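Side-chain contacts in RBSTP2229 gene product (Geobacillus stearothermophilus, PDB 1T6A), which is of unknown function, a single-chain member of the DUF1885 family in which a long helix precedes a compact alpha/beta part: residues A[101-106]-A[113-118]; A[84-89]-A[96-101]. All coordinates share one frame; numbering follows the deposited sequence.

Contact 1: A[101-106]-A[113-118]; sequences FSKWLA and LHLFSG. With NO3 (nitrate ion), chain B.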
loop_
_atom_site.group_PDB
_atom_site.type_symbol
_atom_site.label_atom_id
_atom_site.label_comp_id
_atom_site.label_asym_id
_atom_site.label_seq_id
_atom_site.Cartn_x
_atom_site.Cartn_y
_atom_site.Cartn_z
ATOM N N PHE A 101 0.898 -4.803 -8.950
ATOM C CA PHE A 101 1.950 -5.672 -8.451
ATOM C C PHE A 101 2.804 -6.243 -9.590
ATOM O O PHE A 101 4.002 -6.393 -9.426
ATOM C CB PHE A 101 1.381 -6.809 -7.600
ATOM C CG PHE A 101 2.409 -7.779 -7.167
ATOM C CD1 PHE A 101 3.413 -7.390 -6.281
ATOM C CD2 PHE A 101 2.434 -9.072 -7.684
ATOM C CE1 PHE A 101 4.388 -8.267 -5.900
ATOM C CE2 PHE A 101 3.416 -9.963 -7.293
ATOM C CZ PHE A 101 4.391 -9.565 -6.402
ATOM N N SER A 102 2.189 -6.547 -10.727
ATOM C CA SER A 102 2.911 -7.149 -11.836
ATOM C C SER A 102 3.936 -6.160 -12.397
ATOM O O SER A 102 5.091 -6.528 -12.654
ATOM C CB SER A 102 1.957 -7.522 -12.980
ATOM O OG SER A 102 1.033 -8.515 -12.612
ATOM N N LYS A 103 3.519 -4.905 -12.562
ATOM C CA LYS A 103 4.419 -3.864 -13.056
ATOM C C LYS A 103 5.569 -3.625 -12.088
ATOM O O LYS A 103 6.701 -3.541 -12.500
ATOM C CB LYS A 103 3.658 -2.564 -13.332
ATOM C CG LYS A 103 2.847 -2.648 -14.599
ATOM C CD LYS A 103 1.759 -1.583 -14.651
ATOM C CE LYS A 103 0.906 -1.714 -15.913
ATOM N NZ LYS A 103 -0.256 -0.753 -15.857
ATOM N N TRP A 104 5.280 -3.514 -10.799
ATOM C CA TRP A 104 6.354 -3.374 -9.804
ATOM C C TRP A 104 7.329 -4.553 -9.860
ATOM O O TRP A 104 8.552 -4.389 -9.817
ATOM C CB TRP A 104 5.770 -3.282 -8.404
ATOM C CG TRP A 104 6.794 -3.137 -7.368
ATOM C CD1 TRP A 104 7.382 -1.963 -6.918
ATOM C CD2 TRP A 104 7.397 -4.195 -6.621
ATOM N NE1 TRP A 104 8.313 -2.255 -5.954
ATOM C CE2 TRP A 104 8.339 -3.611 -5.748
ATOM C CE3 TRP A 104 7.221 -5.586 -6.589
ATOM C CZ2 TRP A 104 9.100 -4.365 -4.858
ATOM C CZ3 TRP A 104 7.998 -6.333 -5.719
ATOM C CH2 TRP A 104 8.928 -5.723 -4.871
ATOM N N LEU A 105 6.775 -5.750 -9.975
ATOM C CA LEU A 105 7.586 -6.952 -10.072
ATOM C C LEU A 105 8.514 -6.908 -11.289
ATOM O O LEU A 105 9.683 -7.209 -11.186
ATOM C CB LEU A 105 6.653 -8.153 -10.152
ATOM C CG LEU A 105 7.196 -9.512 -9.821
ATOM C CD1 LEU A 105 7.583 -9.605 -8.322
ATOM C CD2 LEU A 105 6.127 -10.529 -10.211
ATOM N N ALA A 106 7.985 -6.512 -12.432
ATOM C CA ALA A 106 8.752 -6.430 -13.662
ATOM C C ALA A 106 9.870 -5.372 -13.571
ATOM O O ALA A 106 10.983 -5.614 -13.991
ATOM C CB ALA A 106 7.824 -6.122 -14.824
ATOM N N LEU A 113 7.028 -8.602 -19.458
ATOM C CA LEU A 113 5.715 -8.683 -18.840
ATOM C C LEU A 113 4.611 -8.783 -19.886
ATOM O O LEU A 113 4.498 -7.932 -20.750
ATOM C CB LEU A 113 5.466 -7.438 -17.980
ATOM C CG LEU A 113 4.206 -7.430 -17.116
ATOM C CD1 LEU A 113 4.257 -8.521 -16.063
ATOM C CD2 LEU A 113 4.099 -6.079 -16.431
ATOM N N HIS A 114 3.784 -9.815 -19.788
ATOM C CA HIS A 114 2.621 -9.972 -20.643
ATOM C C HIS A 114 1.390 -9.778 -19.778
ATOM O O HIS A 114 1.002 -10.665 -19.018
ATOM C CB HIS A 114 2.620 -11.348 -21.307
ATOM C CG HIS A 114 3.958 -11.754 -21.852
ATOM N ND1 HIS A 114 4.819 -12.592 -21.171
ATOM C CD2 HIS A 114 4.585 -11.428 -23.006
ATOM C CE1 HIS A 114 5.918 -12.768 -21.885
ATOM N NE2 HIS A 114 5.803 -12.069 -23.002
ATOM N N LEU A 115 0.816 -8.588 -19.875
ATOM C CA LEU A 115 -0.351 -8.211 -19.093
ATOM C C LEU A 115 -1.607 -8.848 -19.673
ATOM O O LEU A 115 -1.650 -9.168 -20.858
ATOM C CB LEU A 115 -0.488 -6.701 -19.095
ATOM C CG LEU A 115 0.637 -5.985 -18.332
ATOM C CD1 LEU A 115 0.824 -4.559 -18.799
ATOM C CD2 LEU A 115 0.335 -5.987 -16.862
ATOM N N PHE A 116 -2.640 -9.014 -18.862
ATOM C CA PHE A 116 -3.825 -9.722 -19.353
ATOM C C PHE A 116 -4.604 -8.867 -20.354
ATOM O O PHE A 116 -5.431 -9.378 -21.068
ATOM C CB PHE A 116 -4.738 -10.264 -18.231
ATOM C CG PHE A 116 -5.131 -9.245 -17.212
ATOM C CD1 PHE A 116 -6.181 -8.368 -17.450
ATOM C CD2 PHE A 116 -4.451 -9.170 -16.019
ATOM C CE1 PHE A 116 -6.543 -7.422 -16.491
ATOM C CE2 PHE A 116 -4.777 -8.241 -15.076
ATOM C CZ PHE A 116 -5.833 -7.362 -15.300
ATOM N N SER A 117 -4.308 -7.575 -20.416
ATOM C CA SER A 117 -4.872 -6.703 -21.442
ATOM C C SER A 117 -4.327 -6.965 -22.861
ATOM O O SER A 117 -4.793 -6.346 -23.808
ATOM C CB SER A 117 -4.548 -5.250 -21.090
ATOM O OG SER A 117 -3.169 -4.987 -21.344
ATOM N N GLY A 118 -3.316 -7.830 -22.994
ATOM C CA GLY A 118 -2.633 -8.065 -24.255
ATOM C C GLY A 118 -1.394 -7.203 -24.482
ATOM O O GLY A 118 -0.669 -7.408 -25.426
HETATM N N NO3 B . -2.088 -2.423 -18.938
HETATM O O1 NO3 B . -2.694 -3.356 -18.087
HETATM O O2 NO3 B . -1.479 -1.269 -18.412
HETATM O O3 NO3 B . -2.081 -2.688 -20.306
#
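Leu113 pushes its forked end against one side of helix 92-109, where Ser102, Lys103 and Ala106 receive it. Its CG stands anti to the backbone N (chi1 -173°), which carries both methyls forward to the helix. CD1 meets Ser102 CB at 4.0 Å. CD2 lies 3.9 Å from Ser102 O and also meets Ala106 CB and Lys103 CG, so this branch leans on the helix backbone and on two side chains three residues apart. This is the close-packed half, and Ala106 is buried in it, with Phe123 of the neighbouring strand touching its methyl. In the conformer described, Ser102 OG hydrogen-bonds to Ala98 O within the helix.

Toward the nitrate the fit becomes sparser and more polar. Lys103, extended beyond CG, runs across both leucines at about a right angle; its CG passes Leu113 CD2, and farther out its CE comes to 4.1 Å from Leu115 CD1. No hydrogen bond joins the two segments directly. Instead the anion, probably from the crystallisation liquor, takes Lys103 NZ on O2 (2.9 Å) and Ser117 OG on O3 (2.7 Å), with Leu115 CD1 3.6 Å from its N. The lysine charge would be partly offset by the nitrate. Ser117 sits within the type I turn Leu115-Gly118, and its OG is also hydrogen-bonded to Arg119 N.

The whole is a helix packed against the beta hairpin of strands 111-114 and 120-123 that follows it, an alpha-beta-beta unit closing the chain.

Contact 2: A[84-89]-A[96-101]; sequences IALPPG and GKANEF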
loop_
_atom_site.group_PDB
_atom_site.type_symbol
_atom_site.label_atom_id
_atom_site.label_comp_id
_atom_site.label_asym_id
_atom_site.label_seq_id
_atom_site.Cartn_x
_atom_site.Cartn_y
_atom_site.Cartn_z
ATOM N N ILE A 84 0.480 -14.722 -12.511
ATOM C CA ILE A 84 -0.570 -14.208 -11.643
ATOM C C ILE A 84 -1.890 -14.540 -12.287
ATOM O O ILE A 84 -2.210 -14.019 -13.356
ATOM C CB ILE A 84 -0.427 -12.693 -11.432
ATOM C CG1 ILE A 84 0.920 -12.400 -10.793
ATOM C CG2 ILE A 84 -1.576 -12.169 -10.564
ATOM C CD1 ILE A 84 1.257 -10.952 -10.775
ATOM N N ALA A 85 -2.630 -15.449 -11.659
ATOM C CA ALA A 85 -3.922 -15.903 -12.140
ATOM C C ALA A 85 -5.055 -15.275 -11.336
ATOM O O ALA A 85 -5.097 -15.379 -10.111
ATOM C CB ALA A 85 -4.013 -17.447 -12.045
ATOM N N LEU A 86 -5.973 -14.626 -12.038
ATOM C CA LEU A 86 -7.198 -14.139 -11.434
ATOM C C LEU A 86 -8.310 -15.164 -11.630
ATOM O O LEU A 86 -8.529 -15.625 -12.742
ATOM C CB LEU A 86 -7.626 -12.831 -12.081
ATOM C CG LEU A 86 -6.720 -11.628 -11.873
ATOM C CD1 LEU A 86 -7.210 -10.510 -12.774
ATOM C CD2 LEU A 86 -6.741 -11.191 -10.431
ATOM N N PRO A 87 -9.024 -15.494 -10.555
ATOM C CA PRO A 87 -10.128 -16.451 -10.633
ATOM C C PRO A 87 -11.332 -15.862 -11.367
ATOM O O PRO A 87 -11.378 -14.641 -11.580
ATOM C CB PRO A 87 -10.459 -16.720 -9.165
ATOM C CG PRO A 87 -10.084 -15.441 -8.464
ATOM C CD PRO A 87 -8.851 -14.964 -9.188
ATOM N N PRO A 88 -12.265 -16.718 -11.795
ATOM C CA PRO A 88 -13.464 -16.281 -12.530
ATOM C C PRO A 88 -14.247 -15.134 -11.890
ATOM O O PRO A 88 -14.712 -14.246 -12.612
ATOM C CB PRO A 88 -14.324 -17.548 -12.574
ATOM C CG PRO A 88 -13.326 -18.649 -12.587
ATOM C CD PRO A 88 -12.224 -18.188 -11.649
ATOM N N GLY A 89 -14.364 -15.130 -10.571
ATOM C CA GLY A 89 -15.107 -14.069 -9.898
ATOM C C GLY A 89 -14.312 -12.807 -9.556
ATOM O O GLY A 89 -14.787 -11.977 -8.789
ATOM N N GLY A 96 -6.971 -4.347 -11.051
ATOM C CA GLY A 96 -6.097 -3.223 -10.809
ATOM C C GLY A 96 -4.935 -3.570 -9.899
ATOM O O GLY A 96 -3.791 -3.226 -10.201
ATOM N N LYS A 97 -5.201 -4.274 -8.802
ATOM C CA LYS A 97 -4.124 -4.630 -7.894
ATOM C C LYS A 97 -3.130 -5.577 -8.553
ATOM O O LYS A 97 -1.924 -5.415 -8.383
ATOM C CB LYS A 97 -4.653 -5.225 -6.598
ATOM C CG LYS A 97 -5.493 -4.262 -5.782
ATOM C CD LYS A 97 -4.655 -3.118 -5.243
ATOM C CE LYS A 97 -5.492 -2.217 -4.382
ATOM N NZ LYS A 97 -6.191 -1.266 -5.194
ATOM N N ALA A 98 -3.622 -6.515 -9.358
ATOM C CA ALA A 98 -2.743 -7.460 -10.044
ATOM C C ALA A 98 -1.884 -6.697 -11.027
ATOM O O ALA A 98 -0.702 -6.964 -11.147
ATOM C CB ALA A 98 -3.553 -8.568 -10.788
ATOM N N ASN A 99 -2.480 -5.744 -11.731
ATOM C CA ASN A 99 -1.724 -4.923 -12.671
ATOM C C ASN A 99 -0.616 -4.153 -11.943
ATOM O O ASN A 99 0.519 -4.139 -12.394
ATOM C CB ASN A 99 -2.647 -3.931 -13.392
ATOM C CG ASN A 99 -3.366 -4.542 -14.567
ATOM O OD1 ASN A 99 -2.909 -5.532 -15.153
ATOM N ND2 ASN A 99 -4.507 -3.946 -14.935
ATOM N N GLU A 100 -0.950 -3.556 -10.797
ATOM C CA GLU A 100 0.013 -2.786 -10.002
ATOM C C GLU A 100 1.192 -3.650 -9.526
ATOM O O GLU A 100 2.342 -3.272 -9.663
ATOM C CB GLU A 100 -0.681 -2.155 -8.784
ATOM C CG GLU A 100 -1.578 -0.991 -9.151
ATOM C CD GLU A 100 -2.636 -0.672 -8.101
ATOM O OE1 GLU A 100 -2.391 -0.888 -6.896
ATOM O OE2 GLU A 100 -3.720 -0.174 -8.488
ATOM N N PHE A 101 0.898 -4.803 -8.950
ATOM C CA PHE A 101 1.950 -5.672 -8.451
ATOM C C PHE A 101 2.804 -6.243 -9.590
ATOM O O PHE A 101 4.002 -6.393 -9.426
ATOM C CB PHE A 101 1.381 -6.809 -7.600
ATOM C CG PHE A 101 2.409 -7.779 -7.167
ATOM C CD1 PHE A 101 3.413 -7.390 -6.281
ATOM C CD2 PHE A 101 2.434 -9.072 -7.684
ATOM C CE1 PHE A 101 4.388 -8.267 -5.900
ATOM C CE2 PHE A 101 3.416 -9.963 -7.293
ATOM C CZ PHE A 101 4.391 -9.565 -6.402
#
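Ile84, near the end of strand 79-85, reaches helix 92-109 through two branches, in a strand-loop-helix connection that lays the helix against the edge strand of the four-stranded antiparallel sheet. Its CG1 stands anti to the carbonyl carbon (chi1 -60°), leaving CG2 anti to the backbone N; the two carbons then serve different residues. CG2 rests 4.1 Å from Ala98 CB, and the longer arm carries CD1 onward to Phe101, one helical turn later.

Ala85 turns its methyl away from the helix, while its backbone is hydrogen-bonded to Ala70 of strand 68-76, as part of the pairing of the two strands. Leu86, already in the loop, turns back toward the helix. Its CD2 approaches Ala98 CB at 4.1 Å, so this single buried methyl is touched by Ile84 and Leu86 alike. Met69 of strand 68-76 touches all three of these residues, completing the apolar layer between sheet and helix, and Leu86 also touches Asp94 and Lys95 nearer the helix start. Beyond it, the two prolines and Gly89 lead the chain away from the segment 96-101.

No polar bond links the two segments, and the contact rests on hydrocarbon alone. At its far end the Phe101 ring offers an edge, not a face: Ile84 CD1 lies near the ring plane, 3.8 Å from Phe101 CD2.

Overall arrangement
Both contacts use helix 92-109, with centres 10 Å apart; Phe101 belongs to both ranges but makes its contact only in contact 2, through Ile84. They follow one another along the chain: contact 2 seats the helix on the four-stranded sheet, and contact 1 then brings the C-terminal hairpin against it. The two meet where Phe116 CE2 lies 4.0 Å from Leu86 CD1, and Leu115 CD2 3.7 Å from Asn99 OD1, so the loop after strand 111-114 approaches both the helix and the loop after strand 79-85. The nitrate is hydrogen-bonded by residues of contact 1, though Asn99 OD1 of contact 2 lies 3.7 Å from its O1; no active site is known against which to place either contact.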